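PDB 3PSM: defensin, which probably acts as an antimicrobial, antifungal plant defence protein of the gamma-thionin family and forms a dimer in the crystal. Local coordinates for residues A[21-25]-A[40-44]; A[28-32]-A[43-47]. All coordinates share one frame; numbering follows the deposited sequence.

Contact 1: residues A[21-25]-A[40-44]; sequences DDHCK and RCWCT
His23 NE2 is hydrogen-bonded to the carboxylate oxygen OE2 of Glu28, just beyond the end of the same helix, and this anchors an imidazole that meets two strand sulfurs at once. SG of Cys43 approaches the ring edge near its plane, 4.3 Å from His23 CD2. SG of Cys41 comes in obliquely, 5.3 Å from the centroid of the His23 ring. Helix and strand themselves are joined covalently: Cys24 SG and Cys43 SG form a disulfide with a left-handed twist about S–S (chi3 -79°). Both half-cystines carry their sulfur beside the backbone N and anti to the carbonyl carbon, and the CA atoms of Cys24 and Cys43 are drawn to 5.5 Å. Cys24 SG also lies 3.7 Å from Cys41 SG, a van der Waals contact between two separate disulfides, because Cys41 is paired with Cys20 one turn earlier on the helix. This is the cysteine-stabilised alpha-beta motif of plant defensins: a CXXXC pair on helix 17-27 is stitched to a CXC pair on strand 41-46. The axes of helix 21-25 and strand 41-44 run at 43° to each other, 8.3 Å apart at closest approach. Alternation along the strand sends Cys41 and Cys43 toward the helix and the CB of Trp42 away from it; the indole lies against Arg36 in a cation-pi contact and gives its NE1 to Asp38. On the helix, Lys25 NZ meets the syn side of Asp21 OD2 at 2.8 Å, somewhat out of the carboxylate plane. That same oxygen takes a salt bridge from Arg36 of the second subunit, while Asp22 pairs with Arg40 of the second subunit.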
ATOM      1  N   ASP A  21      -3.608  -3.277  -1.451  1.00  7.78           N
ATOM      2  CA  ASP A  21      -2.198  -3.506  -1.104  1.00  7.83           C
ATOM      3  C   ASP A  21      -1.992  -3.442   0.395  1.00  7.73           C
ATOM      4  O   ASP A  21      -1.269  -4.256   0.976  1.00  8.37           O
ATOM      5  CB  ASP A  21      -1.340  -2.489  -1.844  1.00  8.37           C
ATOM      6  CG  ASP A  21       0.115  -2.852  -1.977  1.00  8.38           C
ATOM      7  OD1 ASP A  21       0.429  -4.046  -2.124  1.00  9.39           O
ATOM      8  OD2 ASP A  21       0.946  -1.910  -1.945  1.00 10.17           O
ATOM      9  N   ASP A  22      -2.646  -2.484   1.059  1.00  7.95           N
ATOM     10  CA  ASP A  22      -2.616  -2.378   2.508  1.00  8.54           C
ATOM     11  C   ASP A  22      -3.117  -3.667   3.143  1.00  8.20           C
ATOM     12  O   ASP A  22      -2.466  -4.293   3.975  1.00  8.99           O
ATOM     13  CB  ASP A  22      -3.456  -1.164   2.927  1.00  9.69           C
ATOM     14  CG  ASP A  22      -3.733  -0.992   4.392  1.00 10.74           C
ATOM     15  OD1 ASP A  22      -2.984  -1.555   5.214  1.00 11.35           O
ATOM     16  OD2 ASP A  22      -4.748  -0.328   4.731  1.00 16.22           O
ATOM     17  N   HIS A  23      -4.334  -4.097   2.731  1.00  8.47           N
ATOM     18  CA  HIS A  23      -4.882  -5.331   3.261  1.00  8.71           C
ATOM     19  C   HIS A  23      -3.919  -6.497   3.081  1.00  8.68           C
ATOM     20  O   HIS A  23      -3.635  -7.279   4.007  1.00  9.67           O
ATOM     21  CB  HIS A  23      -6.242  -5.622   2.577  1.00  9.20           C
ATOM     22  CG  HIS A  23      -6.769  -6.983   2.994  1.00 10.41           C
ATOM     23  ND1 HIS A  23      -7.603  -7.114   4.096  1.00 11.99           N
ATOM     24  CD2 HIS A  23      -6.526  -8.205   2.451  1.00 11.54           C
ATOM     25  CE1 HIS A  23      -7.823  -8.414   4.215  1.00 12.72           C
ATOM     26  NE2 HIS A  23      -7.187  -9.080   3.272  1.00 13.10           N
ATOM     27  N   CYS A  24      -3.469  -6.703   1.847  1.00  8.18           N
ATOM     28  CA  CYS A  24      -2.649  -7.880   1.541  1.00  8.51           C
ATOM     29  C   CYS A  24      -1.331  -7.859   2.304  1.00  8.57           C
ATOM     30  O   CYS A  24      -0.910  -8.875   2.823  1.00 10.28           O
ATOM     31  CB  CYS A  24      -2.410  -7.980   0.043  1.00  8.72           C
ATOM     32  SG  CYS A  24      -3.947  -8.318  -0.885  1.00  8.61           S
ATOM     33  N   LYS A  25      -0.670  -6.684   2.371  1.00  8.60           N
ATOM     34  CA  LYS A  25       0.611  -6.576   3.070  1.00  9.09           C
ATOM     35  C   LYS A  25       0.438  -6.662   4.576  1.00  9.53           C
ATOM     36  O   LYS A  25       1.260  -7.287   5.267  1.00 12.11           O
ATOM     37  CB  LYS A  25       1.312  -5.274   2.694  1.00  9.02           C
ATOM     38  CG  LYS A  25       1.889  -5.250   1.316  1.00  9.01           C
ATOM     39  CD  LYS A  25       2.410  -3.894   0.892  1.00  9.68           C
ATOM     40  CE  LYS A  25       3.255  -3.987  -0.383  1.00 11.96           C
ATOM     41  NZ  LYS A  25       3.481  -2.708  -1.033  1.00 11.64           N
ATOM     42  N   ARG A  40     -12.543  -6.652  -7.171  1.00  9.75           N
ATOM     43  CA  ARG A  40     -12.163  -7.385  -5.966  1.00  9.91           C
ATOM     44  C   ARG A  40     -10.653  -7.238  -5.750  1.00  9.43           C
ATOM     45  O   ARG A  40      -9.889  -6.900  -6.652  1.00  9.62           O
ATOM     46  CB  ARG A  40     -12.509  -8.867  -6.092  1.00 11.81           C
ATOM     47  CG  ARG A  40     -14.032  -9.062  -6.137  1.00 13.62           C
ATOM     48  CD  ARG A  40     -14.414 -10.530  -6.075  1.00 14.53           C
ATOM     49  NE  ARG A  40     -13.951 -11.160  -7.295  1.00 14.49           N
ATOM     50  CZ  ARG A  40     -14.291 -12.364  -7.710  1.00 14.94           C
ATOM     51  NH1 ARG A  40     -15.105 -13.084  -6.968  1.00 17.21           N
ATOM     52  NH2 ARG A  40     -13.767 -12.814  -8.867  1.00 17.48           N
ATOM     53  N   CYS A  41     -10.268  -7.459  -4.492  1.00  8.63           N
ATOM     54  CA  CYS A  41      -8.890  -7.363  -4.050  1.00  8.35           C
ATOM     55  C   CYS A  41      -8.204  -8.711  -4.165  1.00  8.66           C
ATOM     56  O   CYS A  41      -8.687  -9.718  -3.630  1.00  9.45           O
ATOM     57  CB  CYS A  41      -8.884  -6.906  -2.584  1.00  8.64           C
ATOM     58  SG  CYS A  41      -7.262  -6.905  -1.776  1.00  8.36           S
ATOM     59  N   TRP A  42      -7.097  -8.738  -4.894  1.00  8.55           N
ATOM     60  CA  TRP A  42      -6.288  -9.915  -5.135  1.00  9.04           C
ATOM     61  C   TRP A  42      -4.904  -9.694  -4.534  1.00  8.92           C
ATOM     62  O   TRP A  42      -4.254  -8.692  -4.769  1.00  9.60           O
ATOM     63  CB  TRP A  42      -6.128 -10.153  -6.649  1.00 10.14           C
ATOM     64  CG  TRP A  42      -7.423 -10.557  -7.328  1.00 10.19           C
ATOM     65  CD1 TRP A  42      -8.497  -9.750  -7.603  1.00 11.09           C
ATOM     66  CD2 TRP A  42      -7.739 -11.859  -7.832  1.00 11.07           C
ATOM     67  NE1 TRP A  42      -9.455 -10.526  -8.231  1.00 12.29           N
ATOM     68  CE2 TRP A  42      -9.038 -11.795  -8.383  1.00 12.29           C
ATOM     69  CE3 TRP A  42      -7.071 -13.091  -7.848  1.00 11.82           C
ATOM     70  CZ2 TRP A  42      -9.661 -12.894  -8.933  1.00 14.20           C
ATOM     71  CZ3 TRP A  42      -7.720 -14.180  -8.436  1.00 13.63           C
ATOM     72  CH2 TRP A  42      -8.986 -14.051  -8.973  1.00 14.58           C
ATOM     73  N   CYS A  43      -4.470 -10.687  -3.738  1.00  9.09           N
ATOM     74  CA  CYS A  43      -3.185 -10.663  -3.137  1.00  9.21           C
ATOM     75  C   CYS A  43      -2.225 -11.585  -3.900  1.00 10.63           C
ATOM     76  O   CYS A  43      -2.598 -12.682  -4.351  1.00 12.04           O
ATOM     77  CB  CYS A  43      -3.197 -11.156  -1.677  1.00 10.19           C
ATOM     78  SG  CYS A  43      -4.303 -10.293  -0.549  1.00  9.89           S
ATOM     79  N   THR A  44      -0.987 -11.180  -3.975  1.00 10.57           N
ATOM     80  CA  THR A  44       0.128 -11.996  -4.476  1.00 12.62           C
ATOM     81  C   THR A  44       0.941 -12.518  -3.311  1.00 12.64           C
ATOM     82  O   THR A  44       1.255 -11.779  -2.391  1.00 12.11           O
ATOM     83  CB  THR A  44       1.009 -11.169  -5.423  1.00 14.07           C
ATOM     84  OG1 THR A  44       0.198 -10.765  -6.540  1.00 16.07           O
ATOM     85  CG2 THR A  44       2.165 -11.963  -5.981  1.00 17.13           C
TER

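Contact 2: residues A[28-32]-A[43-47]; sequences EHLIK and CTRNC
Ile31 lays its CD1 over the face of the Asn46 amide, the two side chains crossing at about a right angle. The methyl is almost equally far from the carbon, oxygen and nitrogen of that amide, with Ile31 CD1 to Asn46 OD1 at 3.7 Å, and it also rests on the backbone, 3.5 Å from Asn46 N. Lys32 and Thr44 instead run side by side in the same direction. With Lys32 CG between its own N and carbonyl carbon (chi1 64°), the extended chain passes along Thr44, CG of Lys32 being 3.8 Å from Thr44 CB. Ile31 and Lys32 both face Thr44, a classic beta bulge where strand 32-35 begins to pair antiparallel with strand 41-46. Thr44 is held through both backbone groups: its O accepts from Ile31 N at 2.9 Å, and its N donates to Lys32 O at 2.9 Å. Leu30 splits its branches over the strand. Leu30 CD1 packs 3.6 Å from Cys43 CB, whereas Leu30 CD2 lies 3.9 Å from CB of Arg45, whose side chain runs beside it before leading away. The carboxylate of Glu28 comes near Cys43 SG, but its OE2 also accepts a hydrogen bond from the backbone N of Asp8.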
ATOM      1  N   GLU A  28      -2.755  -9.771   5.714  1.00 14.14           N
ATOM      2  CA  GLU A  28      -2.422 -11.136   5.311  1.00 15.62           C
ATOM      3  C   GLU A  28      -0.920 -11.391   5.228  1.00 16.15           C
ATOM      4  O   GLU A  28      -0.482 -12.546   5.087  1.00 18.31           O
ATOM      5  CB  GLU A  28      -3.138 -11.504   4.001  1.00 14.99           C
ATOM      6  CG  GLU A  28      -4.642 -11.475   4.109  1.00 18.23           C
ATOM      7  CD  GLU A  28      -5.383 -12.177   2.981  1.00 18.35           C
ATOM      8  OE1 GLU A  28      -4.935 -13.238   2.496  1.00 21.58           O
ATOM      9  OE2 GLU A  28      -6.480 -11.677   2.617  1.00 26.04           O
ATOM     10  N   HIS A  29      -0.087 -10.365   5.397  1.00 14.72           N
ATOM     11  CA  HIS A  29       1.366 -10.521   5.399  1.00 17.17           C
ATOM     12  C   HIS A  29       1.851 -11.189   4.107  1.00 14.71           C
ATOM     13  O   HIS A  29       2.848 -11.960   4.088  1.00 18.01           O
ATOM     14  CB  HIS A  29       1.889 -11.195   6.687  1.00 24.17           C
ATOM     15  CG  HIS A  29       1.621 -10.299   7.852  1.00 30.31           C
ATOM     16  ND1 HIS A  29       2.296  -9.105   8.101  1.00 36.20           N
ATOM     17  CD2 HIS A  29       0.682 -10.423   8.822  1.00 37.05           C
ATOM     18  CE1 HIS A  29       1.799  -8.544   9.188  1.00 38.66           C
ATOM     19  NE2 HIS A  29       0.825  -9.330   9.638  1.00 42.32           N
ATOM     20  N   LEU A  30       1.238 -10.808   3.029  1.00 13.22           N
ATOM     21  CA  LEU A  30       1.592 -11.312   1.697  1.00 12.93           C
ATOM     22  C   LEU A  30       2.431 -10.274   0.981  1.00 12.08           C
ATOM     23  O   LEU A  30       2.839  -9.243   1.551  1.00 13.36           O
ATOM     24  CB  LEU A  30       0.342 -11.766   0.943  1.00 12.49           C
ATOM     25  CG  LEU A  30      -0.520 -12.786   1.694  1.00 13.52           C
ATOM     26  CD1 LEU A  30      -1.761 -13.171   0.894  1.00 14.09           C
ATOM     27  CD2 LEU A  30       0.316 -14.004   2.086  1.00 18.66           C
ATOM     28  N   ILE A  31       2.712 -10.495  -0.283  1.00 12.15           N
ATOM     29  CA  ILE A  31       3.649  -9.631  -0.999  1.00 12.33           C
ATOM     30  C   ILE A  31       3.043  -8.283  -1.362  1.00 10.87           C
ATOM     31  O   ILE A  31       3.644  -7.239  -1.124  1.00 11.44           O
ATOM     32  CB  ILE A  31       4.193 -10.312  -2.262  1.00 12.99           C
ATOM     33  CG1 ILE A  31       4.959 -11.588  -1.927  1.00 14.18           C
ATOM     34  CG2 ILE A  31       5.051  -9.352  -3.069  1.00 15.09           C
ATOM     35  CD1 ILE A  31       5.225 -12.417  -3.168  1.00 18.83           C
ATOM     36  N   LYS A  32       1.864  -8.291  -1.952  1.00 10.69           N
ATOM     37  CA  LYS A  32       1.226  -7.101  -2.483  1.00 10.23           C
ATOM     38  C   LYS A  32      -0.210  -7.410  -2.802  1.00  8.78           C
ATOM     39  O   LYS A  32      -0.637  -8.583  -2.826  1.00  9.57           O
ATOM     40  CB  LYS A  32       1.949  -6.548  -3.706  1.00 11.39           C
ATOM     41  CG  LYS A  32       1.942  -7.490  -4.881  1.00 14.59           C
ATOM     42  CD  LYS A  32       2.697  -6.927  -6.073  1.00 21.77           C
ATOM     43  CE  LYS A  32       2.651  -7.856  -7.272  1.00 29.14           C
ATOM     44  NZ  LYS A  32       3.295  -7.174  -8.410  1.00 38.65           N
ATOM     45  N   CYS A  43      -4.470 -10.687  -3.738  1.00  9.09           N
ATOM     46  CA  CYS A  43      -3.185 -10.663  -3.137  1.00  9.21           C
ATOM     47  C   CYS A  43      -2.225 -11.585  -3.900  1.00 10.63           C
ATOM     48  O   CYS A  43      -2.598 -12.682  -4.351  1.00 12.04           O
ATOM     49  CB  CYS A  43      -3.197 -11.156  -1.677  1.00 10.19           C
ATOM     50  SG  CYS A  43      -4.303 -10.293  -0.549  1.00  9.89           S
ATOM     51  N   THR A  44      -0.987 -11.180  -3.975  1.00 10.57           N
ATOM     52  CA  THR A  44       0.128 -11.996  -4.476  1.00 12.62           C
ATOM     53  C   THR A  44       0.941 -12.518  -3.311  1.00 12.64           C
ATOM     54  O   THR A  44       1.255 -11.779  -2.391  1.00 12.11           O
ATOM     55  CB  THR A  44       1.009 -11.169  -5.423  1.00 14.07           C
ATOM     56  OG1 THR A  44       0.198 -10.765  -6.540  1.00 16.07           O
ATOM     57  CG2 THR A  44       2.165 -11.963  -5.981  1.00 17.13           C
ATOM     58  N   ARG A  45       1.282 -13.799  -3.375  1.00 14.44           N
ATOM     59  CA  ARG A  45       2.057 -14.474  -2.353  1.00 16.62           C
ATOM     60  C   ARG A  45       3.116 -15.373  -2.983  1.00 18.54           C
ATOM     61  O   ARG A  45       2.999 -15.810  -4.115  1.00 20.94           O
ATOM     62  CB  ARG A  45       1.145 -15.349  -1.505  1.00 18.42           C
ATOM     63  CG  ARG A  45       0.572 -16.550  -2.274  1.00 23.59           C
ATOM     64  CD  ARG A  45      -0.201 -17.460  -1.289  1.00 29.58           C
ATOM     65  NE  ARG A  45      -0.715 -18.487  -2.225  1.00 30.18           N
ATOM     66  CZ  ARG A  45      -1.707 -18.459  -3.096  1.00 29.88           C
ATOM     67  NH1 ARG A  45      -2.320 -17.309  -3.048  1.00 31.87           N
ATOM     68  NH2 ARG A  45      -1.922 -19.557  -3.824  1.00 29.92           N
ATOM     69  N   ASN A  46       4.194 -15.641  -2.227  1.00 20.16           N
ATOM     70  CA  ASN A  46       5.128 -16.712  -2.586  1.00 22.42           C
ATOM     71  C   ASN A  46       4.417 -18.051  -2.570  1.00 27.50           C
ATOM     72  O   ASN A  46       3.638 -18.288  -1.627  1.00 29.15           O
ATOM     73  CB  ASN A  46       6.273 -16.661  -1.575  1.00 26.27           C
ATOM     74  CG  ASN A  46       7.085 -15.386  -1.687  1.00 24.57           C
ATOM     75  OD1 ASN A  46       7.087 -14.539  -0.756  1.00 26.07           O
ATOM     76  ND2 ASN A  46       7.726 -15.178  -2.796  1.00 28.01           N
ATOM     77  N   CYS A  47       4.651 -18.893  -3.598  1.00 30.96           N
ATOM     78  CA  CYS A  47       3.927 -20.156  -3.809  1.00 27.75           C
ATOM     79  C   CYS A  47       4.840 -21.181  -4.464  1.00 38.93           C
ATOM     80  O   CYS A  47       6.076 -20.995  -4.441  1.00 40.30           O
ATOM     81  CB  CYS A  47       2.603 -20.010  -4.656  1.00 21.38           C
ATOM     82  SG  CYS A  47       2.874 -19.396  -6.302  1.00 25.49           S
ATOM     83  OXT CYS A  47       4.395 -22.186  -5.028  1.00 52.27           O
TER

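In the fold
The centres of contact 1 and contact 2 lie 8 Å apart, and both draw on strand 41-46, the middle strand of the three-stranded antiparallel sheet; Cys43 and Thr44 belong to both. Along the chain, helical segment 21-25 comes first, then the loop 28-32, and both pack against strand 41-46, which comes last in the chain. Contact 1 pins the helix onto the sheet near the centre of the molecule; contact 2, toward the C-terminal end of strand 41-46, secures the link from helix 17-27 to strand 32-35. A backbone hydrogen bond from Leu30 N to Cys24 O joins them directly. Contact 1 also reaches the second subunit, which does not touch contact 2.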